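Local coordinates for protein alcohol dehydrogenase (Aeropyrum pernix, PDB 1H2B) that binds zinc and NAD and probably catalyses the NAD-dependent interconversion of alcohols and aldehydes or ketones in a hyperthermophilic archaeon, at residues B[191-196]-B[269-274]; B[255-260]-B[280-285]; B[19-24]-B[73-78]; B[26-31]-B[338-343]. All coordinates share one frame; numbering follows the deposited sequence.

How the contacts relate
The four contacts form two pairs, one in each half of the molecule. Contacts 1 and 2, with centres about 7 Å apart, lie in the Rossmann-type domain and meet the same NAD: strands 189-193 and 255-260 are neighbours in its parallel sheet, and helix 265-270 follows the second of them. Contacts 3 and 4, with centres about 10 Å apart, share the small antiparallel sheet in which strand 17-21 lies between 29-32 and 75-76. Centres of different pairs are 30 to 32 Å apart. Along the chain contact 3 closes first, then contacts 1 and 2 interleave, and both fall between the halves of contact 4, where the chain returns from the coenzyme domain.

Contact 1: B[191-196]-B[269-274]; sequences AIVGVG and DYTPYL. With NAJ (nicotinamide-adenine-dinucleotide (acidic form)), chain I.
The adenine end of the NAD pocket in this Rossmann-type domain is formed where Val193, last residue of strand 189-193, meets Tyr270 of helix 265-270. The two side chains reach toward each other tip to tip, with Val193 CG1 3.3 Å from Tyr270 OH. That methyl group, anti to the backbone N (chi1 177°), also lies 3.8 Å from C2A of the coenzyme and so touches phenol and adenine at once. Tyr270 OH is hydrogen-bonded to N1A of the adenine at 2.8 Å, and N1A lies in the plane of the phenol ring, at its edge. The other methyl, Val193 CG2, lies 3.9 Å from Thr271 CG2 and 4.1 Å from Leu274 CD1. The same Leu274 CD1 reaches Ala191 CB, extending the apolar seam back along the strand. Beyond Val193 the chain enters the glycine-rich turn; a side chain on Gly196 would run into O5B of the coenzyme. Asp218, on the neighbouring strand, also hydrogen-bonds the coenzyme. Across this contact the protein segments are joined by apolar contacts without a hydrogen bond, and the polar link goes to the base: the tyrosine hydroxyl would help fix adenine in its slot.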
# COMPACT_ATOMS: atom_id res chain seq x y z
N ALA B 191 -13.49 -16.68 3.65
CA ALA B 191 -14.45 -17.64 3.07
C ALA B 191 -14.19 -17.69 1.57
O ALA B 191 -14.22 -16.66 0.88
CB ALA B 191 -15.87 -17.18 3.27
N ILE B 192 -13.89 -18.89 1.08
CA ILE B 192 -13.67 -19.09 -0.35
C ILE B 192 -14.91 -19.83 -0.81
O ILE B 192 -15.20 -20.94 -0.32
CB ILE B 192 -12.29 -19.83 -0.62
CG1 ILE B 192 -12.00 -19.97 -2.12
CG2 ILE B 192 -12.15 -21.18 0.18
CD1 ILE B 192 -12.86 -20.98 -2.83
N VAL B 193 -15.70 -19.20 -1.67
CA VAL B 193 -17.03 -19.72 -1.98
C VAL B 193 -17.02 -20.27 -3.39
O VAL B 193 -16.82 -19.50 -4.35
CB VAL B 193 -18.07 -18.58 -1.86
CG1 VAL B 193 -19.46 -19.09 -2.27
CG2 VAL B 193 -18.04 -17.98 -0.46
N GLY B 194 -17.23 -21.60 -3.52
CA GLY B 194 -17.18 -22.26 -4.80
C GLY B 194 -15.86 -22.94 -5.00
O GLY B 194 -14.89 -22.27 -5.34
N VAL B 195 -15.83 -24.26 -4.73
CA VAL B 195 -14.59 -25.04 -4.85
C VAL B 195 -14.59 -25.69 -6.22
O VAL B 195 -14.55 -26.92 -6.37
CB VAL B 195 -14.45 -26.07 -3.69
CG1 VAL B 195 -13.04 -26.77 -3.75
CG2 VAL B 195 -14.63 -25.40 -2.34
N GLY B 196 -14.62 -24.80 -7.23
CA GLY B 196 -14.71 -25.21 -8.61
C GLY B 196 -13.38 -25.18 -9.31
O GLY B 196 -12.33 -25.35 -8.68
N ASP B 269 -26.05 -13.18 -3.59
CA ASP B 269 -26.97 -12.74 -2.56
C ASP B 269 -26.48 -12.98 -1.17
O ASP B 269 -26.65 -12.12 -0.33
CB ASP B 269 -28.33 -13.28 -2.75
CG ASP B 269 -29.08 -12.46 -3.82
OD1 ASP B 269 -28.90 -11.18 -4.00
OD2 ASP B 269 -29.82 -13.07 -4.51
N TYR B 270 -25.84 -14.13 -0.93
CA TYR B 270 -25.42 -14.38 0.45
C TYR B 270 -23.99 -13.93 0.81
O TYR B 270 -23.71 -13.64 2.00
CB TYR B 270 -25.65 -15.86 0.89
CG TYR B 270 -24.71 -16.95 0.37
CD1 TYR B 270 -23.40 -17.08 0.86
CD2 TYR B 270 -25.19 -17.92 -0.53
CE1 TYR B 270 -22.59 -18.09 0.42
CE2 TYR B 270 -24.38 -18.96 -1.00
CZ TYR B 270 -23.08 -19.03 -0.50
OH TYR B 270 -22.26 -20.05 -0.91
N THR B 271 -23.11 -13.87 -0.19
CA THR B 271 -21.71 -13.61 0.17
C THR B 271 -21.46 -12.25 0.86
O THR B 271 -20.67 -12.19 1.76
CB THR B 271 -20.73 -13.84 -0.97
OG1 THR B 271 -21.16 -13.12 -2.15
CG2 THR B 271 -20.72 -15.35 -1.36
N PRO B 272 -22.15 -11.16 0.51
CA PRO B 272 -21.92 -9.90 1.24
C PRO B 272 -22.27 -10.04 2.72
O PRO B 272 -21.66 -9.35 3.52
CB PRO B 272 -22.86 -8.89 0.56
CG PRO B 272 -23.10 -9.50 -0.82
CD PRO B 272 -23.12 -11.01 -0.60
N TYR B 273 -23.21 -10.95 3.07
CA TYR B 273 -23.65 -11.10 4.44
C TYR B 273 -22.67 -11.94 5.24
O TYR B 273 -22.85 -12.06 6.48
CB TYR B 273 -25.06 -11.72 4.46
CG TYR B 273 -26.09 -10.72 4.00
CD1 TYR B 273 -26.47 -10.67 2.68
CD2 TYR B 273 -26.61 -9.79 4.88
CE1 TYR B 273 -27.43 -9.72 2.23
CE2 TYR B 273 -27.56 -8.81 4.43
CZ TYR B 273 -27.93 -8.81 3.11
OH TYR B 273 -28.84 -7.87 2.69
N LEU B 274 -21.64 -12.51 4.58
CA LEU B 274 -20.56 -13.20 5.32
C LEU B 274 -19.56 -12.22 5.95
O LEU B 274 -18.79 -12.59 6.85
CB LEU B 274 -19.77 -14.16 4.41
CG LEU B 274 -20.61 -15.21 3.66
CD1 LEU B 274 -19.73 -15.94 2.68
CD2 LEU B 274 -21.27 -16.12 4.69
PA NAJ I . -17.10 -24.13 -11.87
O1A NAJ I . -18.41 -24.52 -12.51
O2A NAJ I . -15.88 -25.06 -12.02
O5B NAJ I . -17.22 -23.98 -10.29
C5B NAJ I . -18.37 -23.41 -9.66
C4B NAJ I . -18.39 -24.03 -8.27
O4B NAJ I . -19.40 -23.34 -7.51
C3B NAJ I . -18.70 -25.53 -8.28
O3B NAJ I . -17.77 -26.27 -7.47
C2B NAJ I . -20.11 -25.49 -7.70
O2B NAJ I . -20.52 -26.71 -7.06
C1B NAJ I . -20.08 -24.31 -6.72
N9A NAJ I . -21.38 -23.76 -6.37
C8A NAJ I . -22.56 -23.66 -7.13
N7A NAJ I . -23.52 -23.03 -6.38
C5A NAJ I . -22.97 -22.74 -5.17
C6A NAJ I . -23.45 -22.13 -4.04
N6A NAJ I . -24.72 -21.70 -3.92
N1A NAJ I . -22.60 -21.93 -2.99
C2A NAJ I . -21.29 -22.39 -3.00
N3A NAJ I . -20.83 -23.01 -4.11
C4A NAJ I . -21.67 -23.19 -5.17
O3 NAJ I . -16.78 -22.67 -12.41
PN NAJ I . -15.35 -21.98 -12.71
O1N NAJ I . -14.92 -22.29 -14.07
O2N NAJ I . -14.44 -22.24 -11.58
O5D NAJ I . -15.81 -20.45 -12.77
C5D NAJ I . -16.26 -19.84 -11.56
C4D NAJ I . -16.91 -18.51 -11.88
O4D NAJ I . -15.86 -17.58 -12.22
C3D NAJ I . -17.83 -18.53 -13.09
O3D NAJ I . -18.82 -17.50 -12.92
C2D NAJ I . -16.89 -18.15 -14.24
O2D NAJ I . -17.52 -17.64 -15.39
C1D NAJ I . -16.09 -17.06 -13.51
N1N NAJ I . -14.81 -16.63 -14.09
C2N NAJ I . -14.41 -15.37 -13.77
C3N NAJ I . -13.18 -14.91 -14.23
C7N NAJ I . -12.78 -13.50 -13.93
O7N NAJ I . -11.62 -13.12 -14.48
N7N NAJ I . -13.43 -12.65 -13.13
C4N NAJ I . -12.30 -15.73 -15.00
C5N NAJ I . -12.70 -17.08 -15.13
C6N NAJ I . -13.95 -17.51 -14.71

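Contact 2: B[255-260]-B[280-285]. With NAJ (nicotinamide-adenine-dinucleotide (acidic form)), chain I.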
# COMPACT_ATOMS: atom_id res chain seq x y z
N VAL B 255 -16.36 -12.90 8.31
CA VAL B 255 -15.04 -13.07 7.72
C VAL B 255 -14.41 -11.76 7.32
O VAL B 255 -15.07 -10.79 6.94
CB VAL B 255 -15.06 -14.04 6.53
CG1 VAL B 255 -15.63 -15.42 6.96
CG2 VAL B 255 -15.91 -13.49 5.37
N ASN B 256 -13.09 -11.75 7.38
CA ASN B 256 -12.32 -10.59 6.94
C ASN B 256 -12.36 -10.44 5.42
O ASN B 256 -12.35 -9.30 4.88
CB ASN B 256 -10.88 -10.76 7.41
CG ASN B 256 -10.80 -10.87 8.92
OD1 ASN B 256 -11.09 -11.89 9.52
ND2 ASN B 256 -10.42 -9.75 9.54
N VAL B 257 -12.36 -11.56 4.71
CA VAL B 257 -12.45 -11.54 3.23
C VAL B 257 -13.36 -12.70 2.82
O VAL B 257 -13.26 -13.79 3.38
CB VAL B 257 -11.11 -11.77 2.56
CG1 VAL B 257 -11.29 -11.87 1.04
CG2 VAL B 257 -10.12 -10.61 2.85
N ALA B 258 -14.31 -12.41 1.92
CA ALA B 258 -15.04 -13.49 1.24
C ALA B 258 -14.71 -13.41 -0.23
O ALA B 258 -14.50 -12.31 -0.74
CB ALA B 258 -16.54 -13.33 1.44
N MET B 259 -14.66 -14.56 -0.91
CA MET B 259 -14.26 -14.61 -2.32
C MET B 259 -15.32 -15.40 -3.04
O MET B 259 -15.51 -16.57 -2.74
CB MET B 259 -12.88 -15.30 -2.44
CG MET B 259 -11.80 -14.58 -1.57
SD MET B 259 -10.22 -15.29 -1.89
CE MET B 259 -9.80 -14.54 -3.46
N ASP B 260 -16.04 -14.77 -3.98
CA ASP B 260 -17.10 -15.49 -4.68
C ASP B 260 -16.54 -16.02 -5.99
O ASP B 260 -16.31 -15.23 -6.93
CB ASP B 260 -18.26 -14.53 -4.96
CG ASP B 260 -19.42 -15.23 -5.60
OD1 ASP B 260 -19.25 -16.37 -6.07
OD2 ASP B 260 -20.55 -14.69 -5.65
N ARG B 280 -14.17 -7.52 3.11
CA ARG B 280 -14.00 -7.31 1.66
C ARG B 280 -14.50 -8.52 0.94
O ARG B 280 -14.07 -9.66 1.24
CB ARG B 280 -12.55 -7.11 1.30
CG ARG B 280 -11.89 -5.89 2.01
CD ARG B 280 -10.41 -5.95 1.89
NE ARG B 280 -9.97 -5.86 0.49
CZ ARG B 280 -8.87 -6.39 -0.00
NH1 ARG B 280 -8.10 -7.13 0.81
NH2 ARG B 280 -8.57 -6.26 -1.29
N LEU B 281 -15.42 -8.28 0.01
CA LEU B 281 -15.88 -9.35 -0.88
C LEU B 281 -15.16 -9.22 -2.21
O LEU B 281 -15.32 -8.20 -2.90
CB LEU B 281 -17.41 -9.29 -1.06
CG LEU B 281 -18.00 -10.20 -2.15
CD1 LEU B 281 -17.75 -11.68 -1.89
CD2 LEU B 281 -19.50 -9.86 -2.22
N ILE B 282 -14.40 -10.23 -2.58
CA ILE B 282 -13.73 -10.23 -3.87
C ILE B 282 -14.63 -10.99 -4.82
O ILE B 282 -14.93 -12.17 -4.60
CB ILE B 282 -12.33 -10.89 -3.81
CG1 ILE B 282 -11.49 -10.36 -2.63
CG2 ILE B 282 -11.64 -10.75 -5.18
CD1 ILE B 282 -11.38 -8.91 -2.56
N ILE B 283 -15.17 -10.27 -5.81
CA ILE B 283 -16.09 -10.85 -6.79
C ILE B 283 -15.31 -11.32 -8.02
O ILE B 283 -14.67 -10.50 -8.71
CB ILE B 283 -17.17 -9.81 -7.18
CG1 ILE B 283 -18.00 -9.52 -5.93
CG2 ILE B 283 -18.07 -10.33 -8.32
CD1 ILE B 283 -18.97 -8.30 -6.12
N VAL B 284 -15.38 -12.63 -8.26
CA VAL B 284 -14.67 -13.26 -9.36
C VAL B 284 -15.68 -13.92 -10.28
O VAL B 284 -15.71 -13.65 -11.51
CB VAL B 284 -13.65 -14.31 -8.88
CG1 VAL B 284 -13.00 -14.92 -10.12
CG2 VAL B 284 -12.61 -13.66 -7.96
N GLY B 285 -16.51 -14.79 -9.71
CA GLY B 285 -17.63 -15.33 -10.50
C GLY B 285 -18.59 -14.22 -10.94
O GLY B 285 -18.70 -13.17 -10.29
PA NAJ I . -17.10 -24.13 -11.87
O1A NAJ I . -18.41 -24.52 -12.51
O2A NAJ I . -15.88 -25.06 -12.02
O5B NAJ I . -17.22 -23.98 -10.29
C5B NAJ I . -18.37 -23.41 -9.66
C4B NAJ I . -18.39 -24.03 -8.27
O4B NAJ I . -19.40 -23.34 -7.51
C3B NAJ I . -18.70 -25.53 -8.28
O3B NAJ I . -17.77 -26.27 -7.47
C2B NAJ I . -20.11 -25.49 -7.70
O2B NAJ I . -20.52 -26.71 -7.06
C1B NAJ I . -20.08 -24.31 -6.72
N9A NAJ I . -21.38 -23.76 -6.37
C8A NAJ I . -22.56 -23.66 -7.13
N7A NAJ I . -23.52 -23.03 -6.38
C5A NAJ I . -22.97 -22.74 -5.17
C6A NAJ I . -23.45 -22.13 -4.04
N6A NAJ I . -24.72 -21.70 -3.92
N1A NAJ I . -22.60 -21.93 -2.99
C2A NAJ I . -21.29 -22.39 -3.00
N3A NAJ I . -20.83 -23.01 -4.11
C4A NAJ I . -21.67 -23.19 -5.17
O3 NAJ I . -16.78 -22.67 -12.41
PN NAJ I . -15.35 -21.98 -12.71
O1N NAJ I . -14.92 -22.29 -14.07
O2N NAJ I . -14.44 -22.24 -11.58
O5D NAJ I . -15.81 -20.45 -12.77
C5D NAJ I . -16.26 -19.84 -11.56
C4D NAJ I . -16.91 -18.51 -11.88
O4D NAJ I . -15.86 -17.58 -12.22
C3D NAJ I . -17.83 -18.53 -13.09
O3D NAJ I . -18.82 -17.50 -12.92
C2D NAJ I . -16.89 -18.15 -14.24
O2D NAJ I . -17.52 -17.64 -15.39
C1D NAJ I . -16.09 -17.06 -13.51
N1N NAJ I . -14.81 -16.63 -14.09
C2N NAJ I . -14.41 -15.37 -13.77
C3N NAJ I . -13.18 -14.91 -14.23
C7N NAJ I . -12.78 -13.50 -13.93
O7N NAJ I . -11.62 -13.12 -14.48
N7N NAJ I . -13.43 -12.65 -13.13
C4N NAJ I . -12.30 -15.73 -15.00
C5N NAJ I . -12.70 -17.08 -15.13
C6N NAJ I . -13.95 -17.51 -14.71
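Peptide planes are the flat groups that matter where Asp260 meets Val284 and Gly285. The Asp260 carbonyl takes Val284 N in its own plane, with N to O 3.1 Å, while Gly285 N approaches the same oxygen at 2.8 Å, tilted 22° from that plane. Two amides thus grip one carbonyl and fix the turn that follows strand 279-283. Just beyond, Val284 O accepts a hydrogen bond from the carboxamide N7N of the coenzyme at 3.0 Å, and Val284 CG1 packs by the same group, 3.8 Å from N7N. A side chain on Gly285 would be crowded by C4D of the nicotinamide ribose.

Upstream, the two strands run parallel, their axes 4.6 Å apart and inclined by 18°. Amides and carbonyls alternate between them, among them the bond from Asp260 N to Ile282 O (2.9 Å). Val257, Met259, Arg280 and Ile282 project from one face, where Val257 CG1 meets Ile282 CG1 at 4.0 Å. Ala258, Asp260, Leu281 and Ile283 occupy the other. There Leu281 CD1, set by chi2 (61°), lies 3.9 Å from Ala258 CB. The buried Asp260 carboxylate is taken up by the amides of Val262 and Gly263 and by Thr267.

Strand 189-193 flanks 255-260 on its far side, and strand 303-306 lies beyond 279-283, with Glu305 forming a salt bridge to Arg280. Helix 166-181 packs on Val257, Met259 and Val284; on the other face Ile283 meets Ile298 of the second subunit.

Contact 3: B[19-24]-B[73-78]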
# COMPACT_ATOMS: atom_id res chain seq x y z
N ALA B 19 -13.69 -26.59 -32.25
CA ALA B 19 -15.03 -26.53 -31.66
C ALA B 19 -15.51 -25.09 -31.70
O ALA B 19 -14.91 -24.19 -31.05
CB ALA B 19 -15.00 -27.06 -30.22
N ARG B 20 -16.57 -24.82 -32.48
CA ARG B 20 -16.96 -23.45 -32.78
C ARG B 20 -18.37 -23.11 -32.42
O ARG B 20 -19.27 -23.94 -32.58
CB ARG B 20 -16.73 -23.11 -34.24
CG ARG B 20 -15.40 -23.64 -34.75
CD ARG B 20 -15.06 -23.09 -36.09
NE ARG B 20 -14.37 -21.80 -36.00
CZ ARG B 20 -14.32 -20.91 -36.97
NH1 ARG B 20 -14.95 -21.13 -38.14
NH2 ARG B 20 -13.65 -19.80 -36.79
N LEU B 21 -18.54 -21.90 -31.92
CA LEU B 21 -19.84 -21.34 -31.59
C LEU B 21 -20.40 -20.69 -32.85
O LEU B 21 -19.86 -19.71 -33.33
CB LEU B 21 -19.69 -20.28 -30.49
CG LEU B 21 -20.95 -19.74 -29.81
CD1 LEU B 21 -20.52 -19.01 -28.55
CD2 LEU B 21 -21.76 -18.79 -30.69
N HIS B 22 -21.49 -21.27 -33.38
CA HIS B 22 -22.25 -20.67 -34.49
C HIS B 22 -23.53 -20.01 -34.02
O HIS B 22 -23.93 -18.99 -34.56
CB HIS B 22 -22.64 -21.73 -35.52
CG HIS B 22 -21.51 -22.21 -36.36
ND1 HIS B 22 -21.35 -21.84 -37.68
CD2 HIS B 22 -20.48 -23.04 -36.08
CE1 HIS B 22 -20.28 -22.43 -38.18
NE2 HIS B 22 -19.73 -23.16 -37.22
N GLU B 23 -24.18 -20.62 -33.04
CA GLU B 23 -25.43 -20.11 -32.50
C GLU B 23 -25.45 -20.30 -31.00
O GLU B 23 -25.05 -21.36 -30.50
CB GLU B 23 -26.63 -20.87 -33.09
CG GLU B 23 -26.54 -21.23 -34.56
CD GLU B 23 -27.49 -22.35 -34.96
OE1 GLU B 23 -27.00 -23.42 -35.39
OE2 GLU B 23 -28.72 -22.14 -34.84
N TYR B 24 -25.96 -19.29 -30.31
CA TYR B 24 -26.15 -19.33 -28.86
C TYR B 24 -27.20 -20.35 -28.46
O TYR B 24 -28.14 -20.62 -29.24
CB TYR B 24 -26.48 -17.94 -28.33
CG TYR B 24 -25.37 -16.95 -28.60
CD1 TYR B 24 -25.52 -15.89 -29.48
CD2 TYR B 24 -24.12 -17.11 -27.98
CE1 TYR B 24 -24.48 -14.99 -29.73
CE2 TYR B 24 -23.10 -16.24 -28.22
CZ TYR B 24 -23.25 -15.19 -29.08
OH TYR B 24 -22.21 -14.32 -29.30
N LEU B 73 -19.67 -14.28 -35.38
CA LEU B 73 -19.91 -15.73 -35.40
C LEU B 73 -19.74 -16.28 -36.82
O LEU B 73 -20.03 -15.55 -37.78
CB LEU B 73 -21.32 -16.05 -34.89
CG LEU B 73 -21.74 -15.42 -33.56
CD1 LEU B 73 -23.06 -16.00 -33.08
CD2 LEU B 73 -20.66 -15.67 -32.53
N PRO B 74 -19.24 -17.51 -36.97
CA PRO B 74 -18.71 -18.36 -35.89
C PRO B 74 -17.28 -18.06 -35.44
O PRO B 74 -16.50 -17.45 -36.17
CB PRO B 74 -18.73 -19.75 -36.52
CG PRO B 74 -18.50 -19.48 -37.98
CD PRO B 74 -19.21 -18.22 -38.27
N TYR B 75 -16.96 -18.53 -34.23
CA TYR B 75 -15.59 -18.52 -33.73
C TYR B 75 -15.32 -19.67 -32.80
O TYR B 75 -16.23 -20.24 -32.19
CB TYR B 75 -15.22 -17.20 -33.06
CG TYR B 75 -15.88 -16.87 -31.73
CD1 TYR B 75 -15.14 -16.90 -30.54
CD2 TYR B 75 -17.21 -16.48 -31.67
CE1 TYR B 75 -15.74 -16.53 -29.32
CE2 TYR B 75 -17.80 -16.13 -30.48
CZ TYR B 75 -17.06 -16.16 -29.30
OH TYR B 75 -17.68 -15.78 -28.12
N THR B 76 -14.04 -20.02 -32.70
CA THR B 76 -13.61 -21.16 -31.93
C THR B 76 -13.41 -20.73 -30.47
O THR B 76 -12.81 -19.69 -30.20
CB THR B 76 -12.26 -21.59 -32.48
OG1 THR B 76 -12.47 -22.02 -33.83
CG2 THR B 76 -11.72 -22.81 -31.77
N LEU B 77 -13.96 -21.53 -29.57
CA LEU B 77 -13.82 -21.17 -28.14
C LEU B 77 -12.49 -21.73 -27.61
O LEU B 77 -11.76 -22.45 -28.31
CB LEU B 77 -14.99 -21.70 -27.31
CG LEU B 77 -16.39 -21.12 -27.55
CD1 LEU B 77 -17.28 -21.26 -26.26
CD2 LEU B 77 -16.51 -19.78 -28.20
N GLY B 78 -12.20 -21.39 -26.36
CA GLY B 78 -11.10 -21.99 -25.58
C GLY B 78 -10.06 -20.94 -25.22
O GLY B 78 -9.29 -20.52 -26.09
O HOH W 1 -20.28 -14.50 -27.37
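His22 and Pro74 meet with the proline over one face of the imidazole: Pro74 CB stands 3.5 Å from the ring centroid, only 7° off the normal, a CH-pi contact. A cis peptide bond precedes this proline. Two residues earlier, on strand 17-21, Arg20 crosses Thr76 obliquely. Its chain bends at chi3 (86°), which brings NE round to Thr76 OG1 for a 2.9 Å hydrogen bond, the hydroxyl 18° out of the guanidinium plane. One face of the guanidinium lies against the Pro74-Tyr75 peptide, while NH2 forms a salt bridge with Asp134. An alanine in place of Arg20 would probably leave Asp134 without this countercharge and Thr76 OG1 without its NE donor.

Leu21 and Tyr75 project from the face opposite Arg20 and Thr76. Leu21 CD2 meets Leu73 CD2 at 3.8 Å, and Leu21 CB touches Leu77 CD2 at 4.0 Å. The Tyr24 side chain crosses Leu73 at about a right angle, with CE1 3.8 Å from Leu73 CD1. One water joins the two phenols, 2.7 Å from Tyr24 OH and 3.0 Å from Tyr75 OH. Between the backbones, Leu21 and Tyr75 form an antiparallel hydrogen-bonded pair, and Arg20 and Thr76 a non-hydrogen-bonded one.

Within this chain strand 75-76 is an outer strand of a small antiparallel sheet, with 17-21 in the middle and 29-32 beyond it, while helix 55-61 packs against Tyr75 and Leu77.

Contact 4: B[26-31]-B[338-343]; sequences KPLRIE and EINDVL
Asn340, in the first turn of helix 339-347, clasps the backbone of Leu28 and ties that helix to the residues just before strand 29-32 of the small N-terminal antiparallel sheet. The helix connects strands 331-335 and 354-358, which pair in parallel in the mixed sheet: a beta-alpha-beta crossover. The contact joins parts of the chain near its two ends.

From CB, directed toward residues 26-31, the asparagine side chain runs with CG anti to its own carbonyl carbon (chi1 -71°). CG comes to 3.8 Å from Pro27 CB. Beyond it the amide divides: OD1 accepts from Leu28 N at 2.9 Å, and also lies 3.5 Å from Pro27 CA, while ND2 donates to Leu28 O at 3.0 Å. The second bond is the straighter, 165° at the hydrogen against 140°, and Leu28 O lies in the plane of the amide. Both polar ends of the side chain are therefore used, in the manner of a peptide group from a neighbouring strand, which holds the amide against flipping. A leucine in place of Asn340 would probably leave Leu28 N and O without these partners and free the residues before the strand to shift.

Alongside this grip, Ile30 CG1 packs loosely on Ile339 CG2 at 4.3 Å. Leu28 CD1 touches two helix residues a turn apart: Ile339 CD1 at 3.7 Å and Leu343 CD1 at 3.9 Å.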
# COMPACT_ATOMS: atom_id res chain seq x y z
N LYS B 26 -26.99 -23.57 -28.23
CA LYS B 26 -26.88 -24.81 -28.98
C LYS B 26 -25.50 -25.42 -28.73
O LYS B 26 -24.58 -24.70 -28.31
CB LYS B 26 -27.12 -24.52 -30.47
CG LYS B 26 -28.57 -24.81 -30.90
CD LYS B 26 -29.13 -23.72 -31.82
CE LYS B 26 -30.67 -23.68 -31.80
NZ LYS B 26 -31.30 -25.02 -32.01
N PRO B 27 -25.33 -26.72 -28.98
CA PRO B 27 -24.01 -27.36 -28.84
C PRO B 27 -22.98 -26.67 -29.75
O PRO B 27 -23.34 -26.16 -30.82
CB PRO B 27 -24.26 -28.79 -29.31
CG PRO B 27 -25.72 -28.98 -29.15
CD PRO B 27 -26.36 -27.69 -29.42
N LEU B 28 -21.72 -26.65 -29.34
CA LEU B 28 -20.68 -26.19 -30.27
C LEU B 28 -20.59 -27.17 -31.43
O LEU B 28 -20.91 -28.37 -31.29
CB LEU B 28 -19.32 -26.09 -29.57
CG LEU B 28 -19.36 -25.15 -28.37
CD1 LEU B 28 -18.02 -25.33 -27.56
CD2 LEU B 28 -19.59 -23.68 -28.74
N ARG B 29 -20.15 -26.66 -32.57
CA ARG B 29 -19.95 -27.49 -33.75
C ARG B 29 -18.48 -27.91 -33.88
O ARG B 29 -17.58 -27.07 -33.82
CB ARG B 29 -20.47 -26.77 -34.99
CG ARG B 29 -22.00 -26.74 -34.98
CD ARG B 29 -22.67 -25.45 -35.40
NE ARG B 29 -22.60 -25.28 -36.84
CZ ARG B 29 -23.52 -24.66 -37.59
NH1 ARG B 29 -24.61 -24.12 -37.06
NH2 ARG B 29 -23.32 -24.57 -38.89
N ILE B 30 -18.25 -29.22 -33.97
CA ILE B 30 -16.90 -29.72 -34.16
C ILE B 30 -16.71 -29.83 -35.66
O ILE B 30 -17.44 -30.60 -36.31
CB ILE B 30 -16.68 -31.08 -33.44
CG1 ILE B 30 -16.91 -30.95 -31.92
CG2 ILE B 30 -15.29 -31.62 -33.73
CD1 ILE B 30 -17.29 -32.25 -31.24
N GLU B 31 -15.80 -29.05 -36.24
CA GLU B 31 -15.71 -28.97 -37.70
C GLU B 31 -14.31 -28.58 -38.14
O GLU B 31 -13.50 -28.18 -37.32
CB GLU B 31 -16.69 -27.95 -38.23
CG GLU B 31 -16.51 -26.54 -37.72
CD GLU B 31 -17.77 -25.73 -37.81
OE1 GLU B 31 -18.82 -26.29 -38.19
OE2 GLU B 31 -17.73 -24.52 -37.49
N GLU B 338 -15.11 -34.46 -27.10
CA GLU B 338 -16.05 -34.59 -25.98
C GLU B 338 -16.52 -33.25 -25.43
O GLU B 338 -17.21 -33.21 -24.42
CB GLU B 338 -15.43 -35.40 -24.83
CG GLU B 338 -15.02 -36.84 -25.15
CD GLU B 338 -14.29 -37.46 -23.99
OE1 GLU B 338 -14.92 -37.65 -22.91
OE2 GLU B 338 -13.08 -37.74 -24.14
N ILE B 339 -16.15 -32.14 -26.05
CA ILE B 339 -16.47 -30.82 -25.52
C ILE B 339 -17.91 -30.61 -25.04
O ILE B 339 -18.13 -30.10 -23.95
CB ILE B 339 -16.00 -29.69 -26.45
CG1 ILE B 339 -16.16 -28.34 -25.76
CG2 ILE B 339 -16.73 -29.74 -27.80
CD1 ILE B 339 -15.19 -27.31 -26.31
N ASN B 340 -18.89 -31.02 -25.84
CA ASN B 340 -20.27 -30.79 -25.44
C ASN B 340 -20.73 -31.62 -24.27
O ASN B 340 -21.46 -31.11 -23.41
CB ASN B 340 -21.19 -30.96 -26.65
CG ASN B 340 -21.03 -29.86 -27.64
OD1 ASN B 340 -21.17 -28.67 -27.31
ND2 ASN B 340 -20.78 -30.23 -28.88
N ASP B 341 -20.30 -32.87 -24.20
CA ASP B 341 -20.54 -33.69 -23.00
C ASP B 341 -19.89 -33.04 -21.77
O ASP B 341 -20.47 -33.02 -20.70
CB ASP B 341 -20.02 -35.11 -23.17
CG ASP B 341 -20.28 -35.96 -21.96
OD1 ASP B 341 -21.47 -36.10 -21.58
OD2 ASP B 341 -19.38 -36.52 -21.29
N VAL B 342 -18.68 -32.51 -21.93
CA VAL B 342 -18.02 -31.87 -20.78
C VAL B 342 -18.75 -30.62 -20.31
O VAL B 342 -18.90 -30.40 -19.10
CB VAL B 342 -16.54 -31.55 -21.11
CG1 VAL B 342 -15.90 -30.66 -19.99
CG2 VAL B 342 -15.77 -32.82 -21.28
N LEU B 343 -19.20 -29.79 -21.25
CA LEU B 343 -19.98 -28.59 -20.92
C LEU B 343 -21.29 -28.97 -20.22
O LEU B 343 -21.67 -28.34 -19.26
CB LEU B 343 -20.29 -27.80 -22.19
CG LEU B 343 -19.13 -27.02 -22.82
CD1 LEU B 343 -19.54 -26.49 -24.19
CD2 LEU B 343 -18.76 -25.83 -21.88